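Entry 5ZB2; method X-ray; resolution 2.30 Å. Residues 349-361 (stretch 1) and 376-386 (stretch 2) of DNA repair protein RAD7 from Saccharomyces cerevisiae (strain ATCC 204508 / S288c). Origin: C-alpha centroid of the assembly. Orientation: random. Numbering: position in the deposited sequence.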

# COMPACT_ATOMS: atom_id res chain seq x y z
N THR A 349 -26.34 6.97 36.00
CA THR A 349 -25.08 7.71 36.10
C THR A 349 -25.06 9.00 35.31
O THR A 349 -24.36 9.93 35.71
N TYR A 350 -25.81 9.09 34.20
CA TYR A 350 -25.84 10.28 33.37
C TYR A 350 -27.28 10.72 33.14
O TYR A 350 -28.15 9.89 32.86
N LEU A 351 -27.53 12.02 33.25
CA LEU A 351 -28.87 12.57 33.08
C LEU A 351 -28.77 13.90 32.35
O LEU A 351 -28.15 14.84 32.85
N ASP A 352 -29.40 13.98 31.18
CA ASP A 352 -29.39 15.18 30.36
C ASP A 352 -30.70 15.93 30.59
O ASP A 352 -31.77 15.48 30.15
N LEU A 353 -30.62 17.07 31.28
CA LEU A 353 -31.79 17.91 31.54
C LEU A 353 -31.68 19.26 30.85
O LEU A 353 -32.31 20.23 31.29
N GLY A 354 -30.90 19.34 29.78
CA GLY A 354 -30.73 20.59 29.07
C GLY A 354 -32.04 21.14 28.54
O GLY A 354 -32.81 20.43 27.88
N PHE A 355 -32.30 22.42 28.83
CA PHE A 355 -33.50 23.11 28.38
C PHE A 355 -34.77 22.51 29.00
O PHE A 355 -35.85 22.61 28.43
N VAL A 356 -34.64 21.90 30.18
CA VAL A 356 -35.80 21.41 30.92
C VAL A 356 -36.24 22.55 31.85
O VAL A 356 -35.66 22.76 32.92
N ARG A 357 -37.28 23.27 31.43
CA ARG A 357 -37.70 24.49 32.10
C ARG A 357 -37.81 24.32 33.62
O ARG A 357 -37.30 25.13 34.38
N CYS A 358 -38.50 23.27 34.06
CA CYS A 358 -38.88 23.17 35.47
C CYS A 358 -37.70 22.91 36.40
O CYS A 358 -37.85 23.07 37.62
N VAL A 359 -36.53 22.53 35.88
CA VAL A 359 -35.41 22.15 36.75
C VAL A 359 -34.92 23.37 37.51
O VAL A 359 -34.67 24.44 36.93
N ASP A 360 -34.77 23.23 38.83
CA ASP A 360 -34.21 24.27 39.67
C ASP A 360 -33.32 23.60 40.71
O ASP A 360 -33.09 22.39 40.67
N ASP A 361 -32.82 24.40 41.66
CA ASP A 361 -31.91 23.87 42.67
C ASP A 361 -32.56 22.76 43.48
O ASP A 361 -31.91 21.76 43.81
N VAL A 376 -23.18 12.91 36.56
CA VAL A 376 -23.22 14.06 35.67
C VAL A 376 -24.67 14.43 35.39
O VAL A 376 -25.50 13.56 35.10
N ILE A 377 -24.97 15.73 35.47
CA ILE A 377 -26.28 16.27 35.13
C ILE A 377 -26.06 17.49 34.26
O ILE A 377 -25.45 18.47 34.70
N ASP A 378 -26.55 17.45 33.02
CA ASP A 378 -26.47 18.59 32.12
C ASP A 378 -27.66 19.50 32.37
O ASP A 378 -28.81 19.08 32.19
N VAL A 379 -27.39 20.73 32.79
CA VAL A 379 -28.43 21.72 33.07
C VAL A 379 -28.32 22.92 32.13
O VAL A 379 -28.81 24.00 32.45
N PHE A 380 -27.69 22.73 30.98
CA PHE A 380 -27.54 23.81 30.02
C PHE A 380 -28.90 24.39 29.66
O PHE A 380 -29.80 23.66 29.23
N GLY A 381 -29.06 25.69 29.86
CA GLY A 381 -30.31 26.37 29.57
C GLY A 381 -31.25 26.50 30.75
O GLY A 381 -32.23 27.25 30.66
N ASP A 382 -30.99 25.79 31.86
CA ASP A 382 -31.85 25.83 33.04
C ASP A 382 -31.43 27.03 33.89
O ASP A 382 -30.65 26.91 34.84
N ASN A 383 -31.97 28.20 33.55
CA ASN A 383 -31.54 29.44 34.18
C ASN A 383 -31.83 29.44 35.68
O ASN A 383 -31.13 30.12 36.44
N LEU A 384 -32.84 28.69 36.12
CA LEU A 384 -33.20 28.66 37.54
C LEU A 384 -32.24 27.83 38.38
O LEU A 384 -32.47 27.69 39.59
N VAL A 385 -31.19 27.27 37.79
CA VAL A 385 -30.14 26.59 38.54
C VAL A 385 -29.03 27.59 38.83
O VAL A 385 -28.39 28.10 37.90
N THR A 386 -28.81 27.88 40.10
CA THR A 386 -27.86 28.90 40.53
C THR A 386 -26.60 28.25 41.10
O THR A 386 -26.45 27.03 41.11

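The two stretches lie side by side as successive, similarly built segments: strands 350-352 and 376-378 run parallel, their axes 6° apart in direction and 4.9 Å apart at closest approach, and the matching loops continue the pairing. Each strand alternates its side chains between faces, and the bridges Tyr 350 with Val 376, Leu 351 with Ile 377 and Asp 352 with Asp 378 put paired residues on the same face.

Thr 349 (p) points sideways, and its carbonyl accepts a weak hydrogen bond (Thr 349 O to Val 376 N, 3.3 Å). Tyr 350, with chi1 t, shares a face with Val 376 (t), and its ring leans over so that Tyr 350 CD1 lies 4.0 Å from Val 376 CB. Leu 351 (t, p) and Ile 377 (m, t) occupy the other face; the hydrogen bond from Leu 351 N to Val 376 O (3.1 Å) is one of the backbone bonds consistent with this register.

Asp 352 and Asp 378, both t, return to the face of Tyr 350. Their carboxylates come close despite like charge (Asp 352 OD1 to Asp 378 OD2, 4.4 Å), but each folds back onto its own loop: Asp 352 OD1 accepts from Gly 354 N at 3.0 Å, and Asp 378 OD1 from Phe 380 N at 2.9 Å.

Leu 353 (m, t) reaches Ile 377 through Leu 353 CD1 and Ile 377 CG2, 3.9 Å apart. The CA-to-CB bond of Phe 355 (m) points away, yet its ring end returns: Phe 355 CZ is 3.6 Å from Phe 380 CE1, near the plane of the Phe 380 (t) ring. The two planes meet obliquely at 61°. Gly 381 suits this site, since an ideal CB there would sit 2.9 Å from Phe 355 CD1.

Asp 382 (m) points toward stretch 1 and inserts its carboxylate into the turn from Leu 353 to Val 356, with Asp 382 OD1 3.0 Å from Val 356 N. Val 359 (t) borders the same carboxylate, Val 359 CB lying 3.8 Å from Asp 382 OD2, and meets Val 385 (t) through Val 359 CG1 and Val 385 CG2 at 4.1 Å.

Asp 360 (p) packs its CB 4.0 Å from Leu 384 CB, while its carboxylate leads away to cap the following helix. Asp 361 (m) closes the contact with a two-pronged grip: Asp 361 OD1 accepts from Thr 386 N at 3.0 Å and OD2 from Thr 386 OG1 at 2.7 Å. Water 1 links the backbones, its O accepting from Asp 361 N (3.2 Å) and donating to Leu 384 O (2.8 Å).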

# COMPACT_ATOMS: atom_id res chain seq x y z
CB THR A 349 -23.91 6.83 35.62
OG1 THR A 349 -24.00 6.64 34.21
CG2 THR A 349 -23.93 5.48 36.32
CB TYR A 350 -25.15 10.04 32.01
CG TYR A 350 -25.23 11.22 31.07
CD1 TYR A 350 -24.31 12.26 31.16
CD2 TYR A 350 -26.22 11.30 30.11
CE1 TYR A 350 -24.38 13.35 30.30
CE2 TYR A 350 -26.30 12.38 29.25
CZ TYR A 350 -25.38 13.40 29.35
OH TYR A 350 -25.45 14.48 28.50
CB LEU A 351 -29.56 12.74 34.44
CG LEU A 351 -31.00 13.28 34.42
CD1 LEU A 351 -31.94 12.33 33.68
CD2 LEU A 351 -31.49 13.52 35.84
CB ASP A 352 -29.21 14.83 28.88
CG ASP A 352 -29.08 16.05 27.99
OD1 ASP A 352 -29.43 17.17 28.42
OD2 ASP A 352 -28.63 15.89 26.83
CB LEU A 353 -31.98 18.10 33.05
CG LEU A 353 -32.18 16.82 33.86
CD1 LEU A 353 -32.31 17.15 35.34
CD2 LEU A 353 -33.40 16.03 33.39
CB PHE A 355 -33.61 23.10 26.85
CG PHE A 355 -32.52 23.86 26.16
CD1 PHE A 355 -32.59 25.24 26.04
CD2 PHE A 355 -31.42 23.20 25.64
CE1 PHE A 355 -31.58 25.94 25.40
CE2 PHE A 355 -30.41 23.90 25.01
CZ PHE A 355 -30.49 25.27 24.89
CB VAL A 356 -35.50 20.13 31.69
CG1 VAL A 356 -36.74 19.65 32.43
CG2 VAL A 356 -35.03 19.05 30.72
CB ARG A 357 -39.04 24.93 31.50
CG ARG A 357 -39.77 26.06 32.23
CD ARG A 357 -41.17 26.23 31.66
NE ARG A 357 -41.92 24.98 31.71
CZ ARG A 357 -42.51 24.50 32.80
NH1 ARG A 357 -42.44 25.16 33.95
NH2 ARG A 357 -43.16 23.35 32.74
CB CYS A 358 -39.92 22.06 35.66
SG CYS A 358 -39.26 20.40 35.47
CB VAL A 359 -34.28 21.52 35.92
CG1 VAL A 359 -33.10 21.14 36.82
CG2 VAL A 359 -34.78 20.28 35.19
CB ASP A 360 -35.32 25.13 40.31
CG ASP A 360 -36.25 24.33 41.21
OD1 ASP A 360 -35.83 23.28 41.75
OD2 ASP A 360 -37.41 24.76 41.39
CB ASP A 361 -31.43 25.00 43.59
CG ASP A 361 -30.62 26.05 42.85
OD1 ASP A 361 -29.96 25.70 41.85
OD2 ASP A 361 -30.65 27.22 43.28
CB VAL A 376 -22.47 13.79 34.35
CG1 VAL A 376 -22.52 15.02 33.43
CG2 VAL A 376 -21.03 13.39 34.63
CB ILE A 377 -27.11 16.64 36.37
CG1 ILE A 377 -27.32 15.42 37.28
CG2 ILE A 377 -28.46 17.23 35.96
CD1 ILE A 377 -27.95 15.77 38.62
CB ASP A 378 -26.42 18.13 30.66
CG ASP A 378 -26.00 19.24 29.72
OD1 ASP A 378 -26.29 20.42 30.00
OD2 ASP A 378 -25.37 18.92 28.68
CB VAL A 379 -28.38 22.17 34.55
CG1 VAL A 379 -28.66 20.98 35.47
CG2 VAL A 379 -27.04 22.81 34.87
CB PHE A 380 -26.82 23.31 28.77
CG PHE A 380 -26.48 24.40 27.80
CD1 PHE A 380 -27.41 24.84 26.87
CD2 PHE A 380 -25.23 24.99 27.82
CE1 PHE A 380 -27.09 25.85 25.97
CE2 PHE A 380 -24.90 26.00 26.93
CZ PHE A 380 -25.84 26.43 26.00
CB ASP A 382 -31.75 24.53 33.82
CG ASP A 382 -32.07 23.31 32.97
OD1 ASP A 382 -32.81 23.46 31.97
OD2 ASP A 382 -31.59 22.21 33.30
CB ASN A 383 -32.21 30.63 33.51
CG ASN A 383 -31.86 30.74 32.03
OD1 ASN A 383 -30.75 30.41 31.62
ND2 ASN A 383 -32.82 31.20 31.23
CB LEU A 384 -34.63 28.12 37.70
CG LEU A 384 -35.80 29.01 37.25
CD1 LEU A 384 -35.77 30.38 37.94
CD2 LEU A 384 -35.85 29.17 35.73
CB VAL A 385 -29.60 25.37 37.77
CG1 VAL A 385 -28.54 24.65 38.59
CG2 VAL A 385 -30.73 24.42 37.39
CB THR A 386 -28.50 29.82 41.57
OG1 THR A 386 -28.80 29.08 42.76
CG2 THR A 386 -29.76 30.45 41.03
O HOH W 1 -33.49 27.46 42.24